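Local coordinates for allophycocyanin beta-18 subunit apoprotein (Chroococcidiopsis thermalis PCC 7203, PDB 6HRK) that binds biliverdin IX alpha and fluoresces in the far-red, being an artificial biliprotein derived from a far-red-induced allophycocyanin subunit, at residues Val21-Tyr33 and Cys95-Val108. The protein carries 18 engineered substitutions. Numbering follows the deposited sequence.
Engineered in segment 21-33: Val-21 (natural residue Ile), Gln-28 (natural residue Leu). Engineered in segment 95-108: Cys-95 (natural residue Gly), Lys-106 (natural residue Asn).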
loop_
_atom_site.group_PDB
_atom_site.type_symbol
_atom_site.label_atom_id
_atom_site.label_comp_id
_atom_site.label_asym_id
_atom_site.label_seq_id
_atom_site.Cartn_x
_atom_site.Cartn_y
_atom_site.Cartn_z
ATOM N N VAL A 21 4.312 -1.447 -9.527
ATOM C CA VAL A 21 3.372 -1.980 -8.521
ATOM C C VAL A 21 2.314 -0.937 -8.136
ATOM O O VAL A 21 1.139 -1.279 -7.996
ATOM C CB VAL A 21 4.113 -2.505 -7.255
ATOM C CG1 VAL A 21 3.163 -2.728 -6.079
ATOM C CG2 VAL A 21 4.859 -3.796 -7.572
ATOM N N VAL A 22 2.738 0.318 -7.973
ATOM C CA VAL A 22 1.822 1.424 -7.678
ATOM C C VAL A 22 0.906 1.646 -8.882
ATOM O O VAL A 22 -0.306 1.479 -8.769
ATOM C CB VAL A 22 2.574 2.731 -7.305
ATOM C CG1 VAL A 22 1.616 3.915 -7.191
ATOM C CG2 VAL A 22 3.339 2.557 -5.996
ATOM N N LYS A 23 1.498 1.978 -10.029
ATOM C CA LYS A 23 0.743 2.240 -11.274
ATOM C C LYS A 23 -0.241 1.123 -11.651
ATOM O O LYS A 23 -1.335 1.403 -12.145
ATOM C CB LYS A 23 1.696 2.532 -12.452
ATOM C CG LYS A 23 1.994 4.014 -12.683
ATOM C CD LYS A 23 2.601 4.711 -11.472
ATOM C CE LYS A 23 2.808 6.199 -11.725
ATOM N NZ LYS A 23 1.531 6.961 -11.854
ATOM N N THR A 24 0.153 -0.127 -11.415
ATOM C CA THR A 24 -0.722 -1.285 -11.621
ATOM C C THR A 24 -1.851 -1.328 -10.584
ATOM O O THR A 24 -2.996 -1.639 -10.924
ATOM C CB THR A 24 0.075 -2.610 -11.556
ATOM O OG1 THR A 24 1.193 -2.547 -12.449
ATOM C CG2 THR A 24 -0.802 -3.808 -11.929
ATOM N N ALA A 25 -1.520 -1.027 -9.327
ATOM C CA ALA A 25 -2.502 -1.000 -8.236
ATOM C C ALA A 25 -3.535 0.122 -8.372
ATOM O O ALA A 25 -4.716 -0.099 -8.094
ATOM C CB ALA A 25 -1.803 -0.900 -6.886
ATOM N N VAL A 26 -3.101 1.311 -8.801
ATOM C CA VAL A 26 -4.011 2.469 -8.904
ATOM C C VAL A 26 -4.963 2.275 -10.089
ATOM O O VAL A 26 -6.124 2.679 -10.026
ATOM C CB VAL A 26 -3.319 3.862 -9.073
ATOM C CG1 VAL A 26 -4.179 4.947 -8.436
ATOM C CG2 VAL A 26 -1.916 3.927 -8.479
ATOM N N SER A 27 -4.457 1.663 -11.161
ATOM C CA SER A 27 -5.260 1.352 -12.346
ATOM C C SER A 27 -6.454 0.448 -12.012
ATOM O O SER A 27 -7.583 0.739 -12.414
ATOM C CB SER A 27 -4.389 0.699 -13.426
ATOM O OG SER A 27 -5.119 0.484 -14.621
ATOM N N GLN A 28 -6.200 -0.632 -11.269
ATOM C CA GLN A 28 -7.275 -1.551 -10.856
ATOM C C GLN A 28 -8.153 -0.953 -9.749
ATOM O O GLN A 28 -9.326 -1.307 -9.640
ATOM C CB GLN A 28 -6.722 -2.918 -10.419
ATOM C CG GLN A 28 -7.704 -4.057 -10.667
ATOM C CD GLN A 28 -7.296 -5.361 -10.012
ATOM O OE1 GLN A 28 -7.651 -5.628 -8.863
ATOM N NE2 GLN A 28 -6.572 -6.195 -10.748
ATOM N N LEU A 29 -7.583 -0.059 -8.936
ATOM C CA LEU A 29 -8.345 0.679 -7.918
ATOM C C LEU A 29 -9.445 1.543 -8.543
ATOM O O LEU A 29 -10.579 1.545 -8.056
ATOM C CB LEU A 29 -7.410 1.552 -7.066
ATOM C CG LEU A 29 -8.003 2.297 -5.861
ATOM C CD1 LEU A 29 -8.378 1.327 -4.753
ATOM C CD2 LEU A 29 -7.032 3.349 -5.347
ATOM N N PHE A 30 -9.111 2.263 -9.617
ATOM C CA PHE A 30 -10.079 3.128 -10.312
ATOM C C PHE A 30 -11.164 2.365 -11.076
ATOM O O PHE A 30 -12.209 2.939 -11.366
ATOM C CB PHE A 30 -9.382 4.094 -11.284
ATOM C CG PHE A 30 -8.418 5.059 -10.633
ATOM C CD1 PHE A 30 -8.705 5.676 -9.412
ATOM C CD2 PHE A 30 -7.228 5.383 -11.273
ATOM C CE1 PHE A 30 -7.808 6.567 -8.839
ATOM C CE2 PHE A 30 -6.333 6.274 -10.705
ATOM C CZ PHE A 30 -6.623 6.871 -9.489
ATOM N N GLN A 31 -10.913 1.104 -11.432
ATOM C CA GLN A 31 -11.969 0.233 -11.976
ATOM C C GLN A 31 -13.032 -0.060 -10.919
ATOM O O GLN A 31 -14.229 0.074 -11.171
ATOM C CB GLN A 31 -11.403 -1.097 -12.501
ATOM C CG GLN A 31 -11.051 -1.108 -13.979
ATOM C CD GLN A 31 -10.938 -2.522 -14.531
ATOM O OE1 GLN A 31 -10.197 -3.350 -13.997
ATOM N NE2 GLN A 31 -11.678 -2.804 -15.599
ATOM N N GLU A 32 -12.572 -0.458 -9.737
ATOM C CA GLU A 32 -13.455 -0.861 -8.639
ATOM C C GLU A 32 -14.035 0.343 -7.894
ATOM O O GLU A 32 -15.154 0.266 -7.381
ATOM C CB GLU A 32 -12.707 -1.775 -7.669
ATOM C CG GLU A 32 -12.152 -3.036 -8.321
ATOM C CD GLU A 32 -11.262 -3.834 -7.394
ATOM O OE1 GLU A 32 -11.610 -3.971 -6.207
ATOM O OE2 GLU A 32 -10.216 -4.337 -7.851
ATOM N N TYR A 33 -13.271 1.437 -7.832
ATOM C CA TYR A 33 -13.729 2.706 -7.257
ATOM C C TYR A 33 -13.583 3.838 -8.278
ATOM O O TYR A 33 -12.664 4.654 -8.174
ATOM C CB TYR A 33 -12.944 3.025 -5.985
ATOM C CG TYR A 33 -13.206 2.051 -4.863
ATOM C CD1 TYR A 33 -14.244 2.265 -3.959
ATOM C CD2 TYR A 33 -12.422 0.906 -4.709
ATOM C CE1 TYR A 33 -14.488 1.371 -2.923
ATOM C CE2 TYR A 33 -12.661 0.006 -3.680
ATOM C CZ TYR A 33 -13.692 0.245 -2.791
ATOM O OH TYR A 33 -13.934 -0.639 -1.774
ATOM N N CYS A 95 -11.891 3.024 3.001
ATOM C CA CYS A 95 -12.021 1.687 2.399
ATOM C C CYS A 95 -11.239 1.543 1.080
ATOM O O CYS A 95 -10.552 0.537 0.893
ATOM C CB CYS A 95 -13.498 1.278 2.232
ATOM S SG CYS A 95 -13.773 -0.511 2.158
ATOM N N PRO A 96 -11.333 2.539 0.166
ATOM C CA PRO A 96 -10.468 2.543 -1.031
ATOM C C PRO A 96 -8.973 2.631 -0.718
ATOM O O PRO A 96 -8.177 1.983 -1.396
ATOM C CB PRO A 96 -10.916 3.794 -1.795
ATOM C CG PRO A 96 -12.300 4.052 -1.330
ATOM C CD PRO A 96 -12.339 3.614 0.102
ATOM N N THR A 97 -8.608 3.434 0.284
ATOM C CA THR A 97 -7.223 3.511 0.780
ATOM C C THR A 97 -6.734 2.144 1.256
ATOM O O THR A 97 -5.593 1.758 0.987
ATOM C CB THR A 97 -7.091 4.522 1.943
ATOM O OG1 THR A 97 -7.643 5.787 1.553
ATOM C CG2 THR A 97 -5.630 4.717 2.350
ATOM N N ALA A 98 -7.601 1.424 1.966
ATOM C CA ALA A 98 -7.302 0.066 2.415
ATOM C C ALA A 98 -7.142 -0.881 1.229
ATOM O O ALA A 98 -6.183 -1.652 1.182
ATOM C CB ALA A 98 -8.385 -0.438 3.361
ATOM N N ARG A 99 -8.076 -0.810 0.276
ATOM C CA ARG A 99 -8.015 -1.622 -0.952
ATOM C C ARG A 99 -6.703 -1.413 -1.698
ATOM O O ARG A 99 -6.061 -2.383 -2.083
ATOM C CB ARG A 99 -9.194 -1.307 -1.885
ATOM C CG ARG A 99 -9.126 -1.940 -3.279
ATOM C CD ARG A 99 -10.020 -3.155 -3.461
ATOM N NE ARG A 99 -9.465 -4.398 -2.913
ATOM C CZ ARG A 99 -9.211 -5.524 -3.598
ATOM N NH1 ARG A 99 -9.451 -5.631 -4.907
ATOM N NH2 ARG A 99 -8.710 -6.578 -2.955
ATOM N N SER A 100 -6.318 -0.154 -1.902
ATOM C CA SER A 100 -5.091 0.175 -2.646
ATOM C C SER A 100 -3.853 -0.509 -2.062
ATOM O O SER A 100 -3.001 -0.995 -2.807
ATOM C CB SER A 100 -4.883 1.693 -2.709
ATOM O OG SER A 100 -4.766 2.260 -1.418
ATOM N N ILE A 101 -3.778 -0.557 -0.732
ATOM C CA ILE A 101 -2.708 -1.263 -0.018
ATOM C C ILE A 101 -2.831 -2.774 -0.247
ATOM O O ILE A 101 -1.850 -3.433 -0.588
ATOM C CB ILE A 101 -2.716 -0.915 1.494
ATOM C CG1 ILE A 101 -2.342 0.561 1.693
ATOM C CG2 ILE A 101 -1.750 -1.795 2.283
ATOM C CD1 ILE A 101 -2.824 1.149 3.002
ATOM N N GLN A 102 -4.039 -3.308 -0.082
ATOM C CA GLN A 102 -4.288 -4.739 -0.285
ATOM C C GLN A 102 -4.104 -5.175 -1.747
ATOM O O GLN A 102 -3.762 -6.328 -2.009
ATOM C CB GLN A 102 -5.689 -5.129 0.213
ATOM C CG GLN A 102 -5.935 -4.938 1.710
ATOM C CD GLN A 102 -5.318 -6.027 2.574
ATOM O OE1 GLN A 102 -4.287 -6.604 2.231
ATOM N NE2 GLN A 102 -5.948 -6.303 3.713
ATOM N N LEU A 103 -4.340 -4.259 -2.688
ATOM C CA LEU A 103 -4.033 -4.487 -4.104
ATOM C C LEU A 103 -2.528 -4.564 -4.314
ATOM O O LEU A 103 -2.042 -5.483 -4.973
ATOM C CB LEU A 103 -4.615 -3.377 -4.990
ATOM C CG LEU A 103 -6.126 -3.412 -5.239
ATOM C CD1 LEU A 103 -6.600 -2.072 -5.782
ATOM C CD2 LEU A 103 -6.504 -4.540 -6.188
ATOM N N MET A 104 -1.804 -3.593 -3.749
ATOM C CA MET A 104 -0.334 -3.570 -3.792
ATOM C C MET A 104 0.290 -4.813 -3.155
ATOM O O MET A 104 1.339 -5.266 -3.610
ATOM C CB MET A 104 0.227 -2.293 -3.143
ATOM C CG MET A 104 0.139 -1.058 -4.032
ATOM S SD MET A 104 0.989 0.400 -3.384
ATOM C CE MET A 104 0.114 0.658 -1.843
ATOM N N LYS A 105 -0.349 -5.362 -2.119
ATOM C CA LYS A 105 0.038 -6.676 -1.579
ATOM C C LYS A 105 -0.047 -7.739 -2.677
ATOM O O LYS A 105 0.914 -8.472 -2.908
ATOM C CB LYS A 105 -0.855 -7.080 -0.398
ATOM C CG LYS A 105 -0.497 -8.420 0.240
ATOM C CD LYS A 105 -1.336 -8.711 1.474
ATOM C CE LYS A 105 -2.743 -9.160 1.123
ATOM N NZ LYS A 105 -3.545 -9.441 2.348
ATOM N N LYS A 106 -1.199 -7.799 -3.342
ATOM C CA LYS A 106 -1.454 -8.768 -4.412
ATOM C C LYS A 106 -0.465 -8.660 -5.574
ATOM O O LYS A 106 -0.005 -9.682 -6.079
ATOM C CB LYS A 106 -2.884 -8.618 -4.944
ATOM N N ILE A 107 -0.135 -7.434 -5.983
ATOM C CA ILE A 107 0.807 -7.219 -7.096
ATOM C C ILE A 107 2.222 -7.664 -6.698
ATOM O O ILE A 107 2.940 -8.242 -7.517
ATOM C CB ILE A 107 0.831 -5.747 -7.604
ATOM C CG1 ILE A 107 -0.580 -5.228 -7.947
ATOM C CG2 ILE A 107 1.731 -5.610 -8.831
ATOM C CD1 ILE A 107 -1.449 -6.183 -8.742
ATOM N N VAL A 108 2.611 -7.394 -5.450
ATOM C CA VAL A 108 3.901 -7.851 -4.912
ATOM C C VAL A 108 3.955 -9.381 -4.827
ATOM O O VAL A 108 4.963 -9.980 -5.194
ATOM C CB VAL A 108 4.213 -7.202 -3.534
ATOM C CG1 VAL A 108 5.405 -7.867 -2.846
ATOM C CG2 VAL A 108 4.487 -5.715 -3.706
#
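Arg-99 leaves its helix with CG anti to the backbone N (chi1 171°), then bends at chi2 and chi3, which carries the guanidinium back to Glu-32, whose own chain extends to meet it. NH1 donates to OE1 of Glu-32 at 3.0 Å, approaching the syn lone pair, whereas its bond to OE2 is weak. Carboxylate and guanidinium planes stand 47° apart, and both bonds come from NH1, so the two groups do not pair side by side. The aliphatic part packs as well: CG lies 3.7 Å from CD1 of Leu-29. With an alanine here, the Glu-32 carboxylate would probably be left without its cationic mate, and losing CG is likely to give CD1 of Leu-29 more room to shift.

Next to this salt bridge, the helical segments 21-32 and 95-108 of the globin-like phycobiliprotein fold cross at 129°, their axes approaching to 8.9 Å, an example of knobs-into-holes packing. Leu-29 enters the hole formed by Pro-96, Arg-99, Ser-100 and Leu-103; reciprocally, Leu-103 sits among Ala-25, Gln-28, Leu-29 and Glu-32. At the small Ala-25 the backbones come nearest, its CA 5.6 Å from CA of Met-104; its CB touches CG of that methionine and Met-56 of helix 46-69. The engineered Val-21 divides its branches, CG2 against CG2 of Ile-107 (3.8 Å) and CG1 against Met-104 and Val-108.

At the other end, CG of Pro-96 rests over one face of the Tyr-33 ring in a CH-pi contact, 4.0 Å from the centroid. Ser-100, which offers CB to CD2 of Leu-29, also lines the biliverdin pocket with Thr-97.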